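Local coordinates for histidine triad protein (Bacillus subtilis, PDB 1Y23) that probably binds nucleotides and hydrolyses nucleoside phosphoramidates or related conjugates, as a zinc-containing, dimeric member of the histidine triad family, at residues Y23-V28 with Q63-A67; P81-L87 with M103-Y109. All coordinates share one frame; numbering follows the deposited sequence.

Interaction 1. Residues Y23-V28 with Q63-A67; sequences YEDEHV and QYFHA
Gln-63 lies over one face of the His-27 imidazole, its CG anti to the carbonyl carbon (chi1 -42°) and the chain beyond extended, carrying the amide out over the ring. Its CB lies beside the ring on the same side of the plane, 3.5 Å from His-27 CD2, and CG continues over the face in a CH-pi contact, 4.1 Å from the centroid. CD rests above the ring centre, amide and imidazole stacked with planes 10° apart. At the tip, OE1 sits 3.7 Å from His-27 ND1, while NE2 is 3.4 Å from His-27 NE2 at an angle too poor for a hydrogen bond. CG of Glu-26 covers the opposite ring face. The loop beneath is an Asx turn: Asp-25 OD1 accepts from the backbone N of both His-27 and Val-28, and Asp-25 OD2 from Tyr-23 OH at 2.7 Å through its anti lone pair. Ala-67 CB touches Tyr-23 CE2 at 3.7 Å and Val-28 CG1 at 4.1 Å. The contact sets the turn joining strands 21-24 and 28-32 against the linker between helices 58-62 and 67-79, with Val-28 packing on Val-44 of strand 42-46 and Tyr-23 on Leu-142 of the second subunit.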
loop_
_atom_site.group_PDB
_atom_site.type_symbol
_atom_site.label_atom_id
_atom_site.label_comp_id
_atom_site.label_asym_id
_atom_site.label_seq_id
_atom_site.Cartn_x
_atom_site.Cartn_y
_atom_site.Cartn_z
ATOM N N TYR B 23 2.347 -17.615 2.363
ATOM C CA TYR B 23 1.518 -17.787 1.192
ATOM C C TYR B 23 2.378 -17.926 -0.040
ATOM O O TYR B 23 3.450 -17.330 -0.128
ATOM C CB TYR B 23 0.589 -16.593 1.015
ATOM C CG TYR B 23 -0.263 -16.685 -0.228
ATOM C CD1 TYR B 23 -1.492 -17.348 -0.219
ATOM C CD2 TYR B 23 0.168 -16.117 -1.424
ATOM C CE1 TYR B 23 -2.271 -17.432 -1.381
ATOM C CE2 TYR B 23 -0.596 -16.198 -2.579
ATOM C CZ TYR B 23 -1.811 -16.850 -2.552
ATOM O OH TYR B 23 -2.567 -16.887 -3.697
ATOM N N GLU B 24 1.903 -18.727 -0.988
ATOM C CA GLU B 24 2.612 -18.930 -2.238
ATOM C C GLU B 24 1.752 -19.560 -3.326
ATOM O O GLU B 24 0.987 -20.496 -3.071
ATOM C CB GLU B 24 3.867 -19.792 -2.029
ATOM C CG GLU B 24 4.655 -20.032 -3.329
ATOM C CD GLU B 24 5.950 -20.815 -3.149
ATOM O OE1 GLU B 24 6.647 -21.043 -4.166
ATOM O OE2 GLU B 24 6.276 -21.203 -2.006
ATOM N N ASP B 25 1.870 -19.012 -4.538
ATOM C CA ASP B 25 1.176 -19.530 -5.717
ATOM C C ASP B 25 2.108 -19.368 -6.909
ATOM O O ASP B 25 3.315 -19.196 -6.741
ATOM C CB ASP B 25 -0.175 -18.829 -5.976
ATOM C CG ASP B 25 -0.046 -17.337 -6.265
ATOM O OD1 ASP B 25 0.851 -16.935 -7.031
ATOM O OD2 ASP B 25 -0.869 -16.566 -5.731
ATOM N N GLU B 26 1.550 -19.417 -8.108
ATOM C CA GLU B 26 2.345 -19.314 -9.321
ATOM C C GLU B 26 3.081 -17.984 -9.544
ATOM O O GLU B 26 4.189 -17.968 -10.085
ATOM C CB GLU B 26 1.452 -19.621 -10.524
ATOM C CG GLU B 26 2.178 -19.704 -11.849
ATOM C CD GLU B 26 1.272 -20.174 -12.975
ATOM O OE1 GLU B 26 1.749 -20.218 -14.134
ATOM O OE2 GLU B 26 0.092 -20.499 -12.697
ATOM N N HIS B 27 2.488 -16.876 -9.115
ATOM C CA HIS B 27 3.103 -15.568 -9.335
ATOM C C HIS B 27 3.434 -14.779 -8.080
ATOM O O HIS B 27 4.147 -13.780 -8.140
ATOM C CB HIS B 27 2.173 -14.728 -10.203
ATOM C CG HIS B 27 1.672 -15.448 -11.414
ATOM N ND1 HIS B 27 2.491 -15.780 -12.472
ATOM C CD2 HIS B 27 0.437 -15.899 -11.735
ATOM C CE1 HIS B 27 1.780 -16.403 -13.393
ATOM N NE2 HIS B 27 0.532 -16.489 -12.971
ATOM N N VAL B 28 2.920 -15.225 -6.944
ATOM C CA VAL B 28 3.150 -14.516 -5.702
ATOM C C VAL B 28 3.834 -15.349 -4.623
ATOM O O VAL B 28 3.707 -16.570 -4.585
ATOM C CB VAL B 28 1.811 -13.983 -5.136
ATOM C CG1 VAL B 28 2.064 -13.111 -3.918
ATOM C CG2 VAL B 28 1.068 -13.181 -6.211
ATOM N N GLN B 63 -2.199 -10.789 -11.241
ATOM C CA GLN B 63 -1.638 -11.993 -10.628
ATOM C C GLN B 63 -1.018 -11.701 -9.258
ATOM O O GLN B 63 -0.465 -12.601 -8.628
ATOM C CB GLN B 63 -0.546 -12.596 -11.523
ATOM C CG GLN B 63 -0.872 -12.619 -13.014
ATOM C CD GLN B 63 0.352 -12.919 -13.861
ATOM O OE1 GLN B 63 1.440 -12.411 -13.589
ATOM N NE2 GLN B 63 0.179 -13.726 -14.896
ATOM N N TYR B 64 -1.110 -10.453 -8.799
ATOM C CA TYR B 64 -0.514 -10.076 -7.526
ATOM C C TYR B 64 -1.415 -9.595 -6.400
ATOM O O TYR B 64 -1.466 -10.213 -5.337
ATOM C CB TYR B 64 0.556 -9.002 -7.741
ATOM C CG TYR B 64 1.133 -8.482 -6.447
ATOM C CD1 TYR B 64 2.117 -9.189 -5.765
ATOM C CD2 TYR B 64 0.646 -7.303 -5.872
ATOM C CE1 TYR B 64 2.606 -8.740 -4.533
ATOM C CE2 TYR B 64 1.122 -6.844 -4.639
ATOM C CZ TYR B 64 2.106 -7.570 -3.975
ATOM O OH TYR B 64 2.584 -7.124 -2.758
ATOM N N PHE B 65 -2.116 -8.489 -6.627
ATOM C CA PHE B 65 -2.945 -7.881 -5.591
ATOM C C PHE B 65 -3.985 -8.726 -4.871
ATOM O O PHE B 65 -4.238 -8.494 -3.691
ATOM C CB PHE B 65 -3.638 -6.624 -6.128
ATOM C CG PHE B 65 -4.331 -5.818 -5.052
ATOM C CD1 PHE B 65 -3.595 -5.205 -4.037
ATOM C CD2 PHE B 65 -5.718 -5.702 -5.028
ATOM C CE1 PHE B 65 -4.233 -4.494 -3.017
ATOM C CE2 PHE B 65 -6.363 -4.992 -4.010
ATOM C CZ PHE B 65 -5.617 -4.388 -3.004
ATOM N N HIS B 66 -4.600 -9.683 -5.561
ATOM C CA HIS B 66 -5.622 -10.496 -4.916
ATOM C C HIS B 66 -5.096 -11.181 -3.647
ATOM O O HIS B 66 -5.839 -11.380 -2.678
ATOM C CB HIS B 66 -6.188 -11.549 -5.882
ATOM C CG HIS B 66 -5.279 -12.713 -6.107
ATOM N ND1 HIS B 66 -4.324 -12.733 -7.100
ATOM C CD2 HIS B 66 -5.128 -13.869 -5.417
ATOM C CE1 HIS B 66 -3.620 -13.847 -7.011
ATOM N NE2 HIS B 66 -4.087 -14.554 -5.996
ATOM N N ALA B 67 -3.817 -11.534 -3.641
ATOM C CA ALA B 67 -3.229 -12.190 -2.476
ATOM C C ALA B 67 -3.153 -11.278 -1.238
ATOM O O ALA B 67 -3.213 -11.759 -0.101
ATOM C CB ALA B 67 -1.836 -12.723 -2.816
#

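Interaction 2. Residues P81-L87 with M103-Y109; sequences PIGLNTL and MHIIPRY
Arg-108, with CG opposite its carbonyl carbon (chi1 -64°) and further bends at chi2 and chi3, curls back to Asn-85, whose own CG takes the same position (chi1 -42°) and brings OD1 to the guanidinium. Both sit on neighbouring antiparallel strands of the HIT-fold sheet, which runs on into the second subunit beyond 83-90; strand 103-108 carries the end of the His-x-His-x-His motif. Arg-108 NH2 donates to Asn-85 OD1 at 3.1 Å, nearly in the guanidinium plane, while NE pairs with Asp-113 and Asn-85 ND2 reaches Ala-94 O of the second subunit. A leucine in place of Arg-108 would probably leave Asp-113 without its charged mate and Asn-85 OD1 without this donor. The pairing starts with a classic beta bulge: Ile-82 N bonds Arg-108 O at 2.9 Å and Gly-83 N adds a weak bond to the same oxygen. On the face carrying Leu-84, Thr-86 and Ile-105, Leu-84 CD1 meets Ile-105 CG2 at 4.0 Å, and Ile-105 reaches on to helix 67-79. His-104 grips Leu-87 O twice, with N at 2.7 Å and ND1 at 3.2 Å; the oxygen lies at the imidazole edge, near its plane, but ND1 stands above the Leu-87 carbonyl plane.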
loop_
_atom_site.group_PDB
_atom_site.type_symbol
_atom_site.label_atom_id
_atom_site.label_comp_id
_atom_site.label_asym_id
_atom_site.label_seq_id
_atom_site.Cartn_x
_atom_site.Cartn_y
_atom_site.Cartn_z
ATOM N N PRO B 81 -5.325 -8.220 15.627
ATOM C CA PRO B 81 -4.777 -6.902 15.961
ATOM C C PRO B 81 -5.886 -5.848 16.033
ATOM O O PRO B 81 -7.021 -6.106 15.634
ATOM C CB PRO B 81 -3.813 -6.640 14.809
ATOM C CG PRO B 81 -4.512 -7.291 13.660
ATOM C CD PRO B 81 -4.918 -8.621 14.269
ATOM N N ILE B 82 -5.549 -4.665 16.533
ATOM C CA ILE B 82 -6.513 -3.575 16.645
ATOM C C ILE B 82 -6.520 -2.735 15.366
ATOM O O ILE B 82 -7.382 -1.878 15.180
ATOM C CB ILE B 82 -6.176 -2.660 17.851
ATOM C CG1 ILE B 82 -4.791 -2.027 17.667
ATOM C CG2 ILE B 82 -6.207 -3.472 19.130
ATOM C CD1 ILE B 82 -4.413 -1.045 18.764
ATOM N N GLY B 83 -5.543 -2.989 14.500
ATOM C CA GLY B 83 -5.427 -2.273 13.241
ATOM C C GLY B 83 -4.476 -2.996 12.302
ATOM O O GLY B 83 -3.946 -4.054 12.645
ATOM N N LEU B 84 -4.254 -2.433 11.117
ATOM C CA LEU B 84 -3.353 -3.046 10.144
ATOM C C LEU B 84 -3.067 -2.097 8.979
ATOM O O LEU B 84 -3.961 -1.400 8.508
ATOM C CB LEU B 84 -3.955 -4.362 9.621
ATOM C CG LEU B 84 -3.155 -5.097 8.538
ATOM C CD1 LEU B 84 -3.321 -6.609 8.654
ATOM C CD2 LEU B 84 -3.611 -4.606 7.178
ATOM N N ASN B 85 -1.817 -2.054 8.527
ATOM C CA ASN B 85 -1.469 -1.188 7.402
ATOM C C ASN B 85 -0.775 -1.981 6.308
ATOM O O ASN B 85 -0.267 -3.077 6.547
ATOM C CB ASN B 85 -0.492 -0.062 7.804
ATOM C CG ASN B 85 -0.818 0.585 9.137
ATOM O OD1 ASN B 85 -0.419 0.090 10.189
ATOM N ND2 ASN B 85 -1.531 1.705 9.096
ATOM N N THR B 86 -0.781 -1.424 5.102
ATOM C CA THR B 86 -0.050 -2.010 3.987
ATOM C C THR B 86 0.780 -0.822 3.521
ATOM O O THR B 86 0.281 0.304 3.426
ATOM C CB THR B 86 -0.966 -2.561 2.822
ATOM O OG1 THR B 86 -1.638 -1.485 2.148
ATOM C CG2 THR B 86 -1.988 -3.553 3.368
ATOM N N LEU B 87 2.061 -1.086 3.285
ATOM C CA LEU B 87 3.018 -0.073 2.866
ATOM C C LEU B 87 3.945 -0.571 1.775
ATOM O O LEU B 87 4.497 -1.670 1.847
ATOM C CB LEU B 87 3.870 0.372 4.056
ATOM C CG LEU B 87 5.000 1.371 3.785
ATOM C CD1 LEU B 87 4.419 2.718 3.368
ATOM C CD2 LEU B 87 5.852 1.526 5.044
ATOM N N MET B 103 5.328 -5.435 -0.735
ATOM C CA MET B 103 4.301 -4.766 0.043
ATOM C C MET B 103 4.430 -5.233 1.485
ATOM O O MET B 103 4.549 -6.431 1.739
ATOM C CB MET B 103 2.918 -5.147 -0.484
ATOM C CG MET B 103 1.761 -4.555 0.296
ATOM S SD MET B 103 1.296 -2.913 -0.292
ATOM C CE MET B 103 -0.157 -3.313 -1.261
ATOM N N HIS B 104 4.438 -4.292 2.426
ATOM C CA HIS B 104 4.509 -4.644 3.841
ATOM C C HIS B 104 3.090 -4.751 4.373
ATOM O O HIS B 104 2.261 -3.873 4.124
ATOM C CB HIS B 104 5.197 -3.562 4.680
ATOM C CG HIS B 104 6.654 -3.392 4.407
ATOM N ND1 HIS B 104 7.140 -2.474 3.499
ATOM C CD2 HIS B 104 7.739 -3.982 4.960
ATOM C CE1 HIS B 104 8.460 -2.503 3.512
ATOM N NE2 HIS B 104 8.850 -3.410 4.390
ATOM N N ILE B 105 2.816 -5.822 5.101
ATOM C CA ILE B 105 1.515 -6.003 5.723
ATOM C C ILE B 105 1.813 -5.916 7.211
ATOM O O ILE B 105 2.316 -6.864 7.816
ATOM C CB ILE B 105 0.906 -7.371 5.376
ATOM C CG1 ILE B 105 0.630 -7.424 3.867
ATOM C CG2 ILE B 105 -0.374 -7.590 6.173
ATOM C CD1 ILE B 105 -0.094 -8.667 3.413
ATOM N N ILE B 106 1.513 -4.765 7.799
ATOM C CA ILE B 106 1.820 -4.548 9.203
ATOM C C ILE B 106 0.631 -4.536 10.147
ATOM O O ILE B 106 -0.186 -3.621 10.133
ATOM C CB ILE B 106 2.613 -3.239 9.374
ATOM C CG1 ILE B 106 3.843 -3.262 8.449
ATOM C CG2 ILE B 106 3.048 -3.077 10.822
ATOM C CD1 ILE B 106 4.478 -1.900 8.212
ATOM N N PRO B 107 0.508 -5.583 10.975
ATOM C CA PRO B 107 -0.602 -5.645 11.927
ATOM C C PRO B 107 -0.278 -4.659 13.042
ATOM O O PRO B 107 0.895 -4.435 13.355
ATOM C CB PRO B 107 -0.573 -7.099 12.394
ATOM C CG PRO B 107 0.888 -7.419 12.361
ATOM C CD PRO B 107 1.331 -6.805 11.049
ATOM N N ARG B 108 -1.307 -4.049 13.618
ATOM C CA ARG B 108 -1.111 -3.074 14.689
ATOM C C ARG B 108 -1.702 -3.581 15.999
ATOM O O ARG B 108 -2.785 -4.165 16.016
ATOM C CB ARG B 108 -1.745 -1.728 14.304
ATOM C CG ARG B 108 -1.100 -1.063 13.092
ATOM C CD ARG B 108 0.377 -0.724 13.371
ATOM N NE ARG B 108 0.547 0.453 14.219
ATOM C CZ ARG B 108 0.254 1.698 13.846
ATOM N NH1 ARG B 108 0.440 2.706 14.683
ATOM N NH2 ARG B 108 -0.215 1.943 12.630
ATOM N N TYR B 109 -0.986 -3.360 17.096
ATOM C CA TYR B 109 -1.450 -3.805 18.408
ATOM C C TYR B 109 -1.517 -2.663 19.425
ATOM O O TYR B 109 -1.992 -2.846 20.545
ATOM C CB TYR B 109 -0.534 -4.912 18.931
ATOM C CG TYR B 109 -0.405 -6.097 17.993
ATOM C CD1 TYR B 109 0.731 -6.267 17.202
ATOM C CD2 TYR B 109 -1.421 -7.053 17.903
ATOM C CE1 TYR B 109 0.854 -7.363 16.345
ATOM C CE2 TYR B 109 -1.310 -8.154 17.048
ATOM C CZ TYR B 109 -0.170 -8.303 16.276
ATOM O OH TYR B 109 -0.039 -9.396 15.447
#

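How the interactions relate
Interaction 1 and interaction 2 meet through Tyr-64 and Met-103, although their centres are 19 Å apart: Tyr-64 OH packs 3.0 Å from Met-103 CB and hydrogen-bonds to Val-44 O. Interaction 1 involves strands on one side of the sheet and interaction 2 those on the other, with strand 42-46, which holds Val-44, between. The Tyr-64 side chain is about 12 Å from the zinc ion held by Cys-7, Cys-10, His-49 and His-100. Interaction 2 includes His-104, the last histidine of the motif begun by His-100 and His-102, and its ring meets that of His-102; in this family the motif forms the active site, probably here as well. Both contacts reach the second subunit.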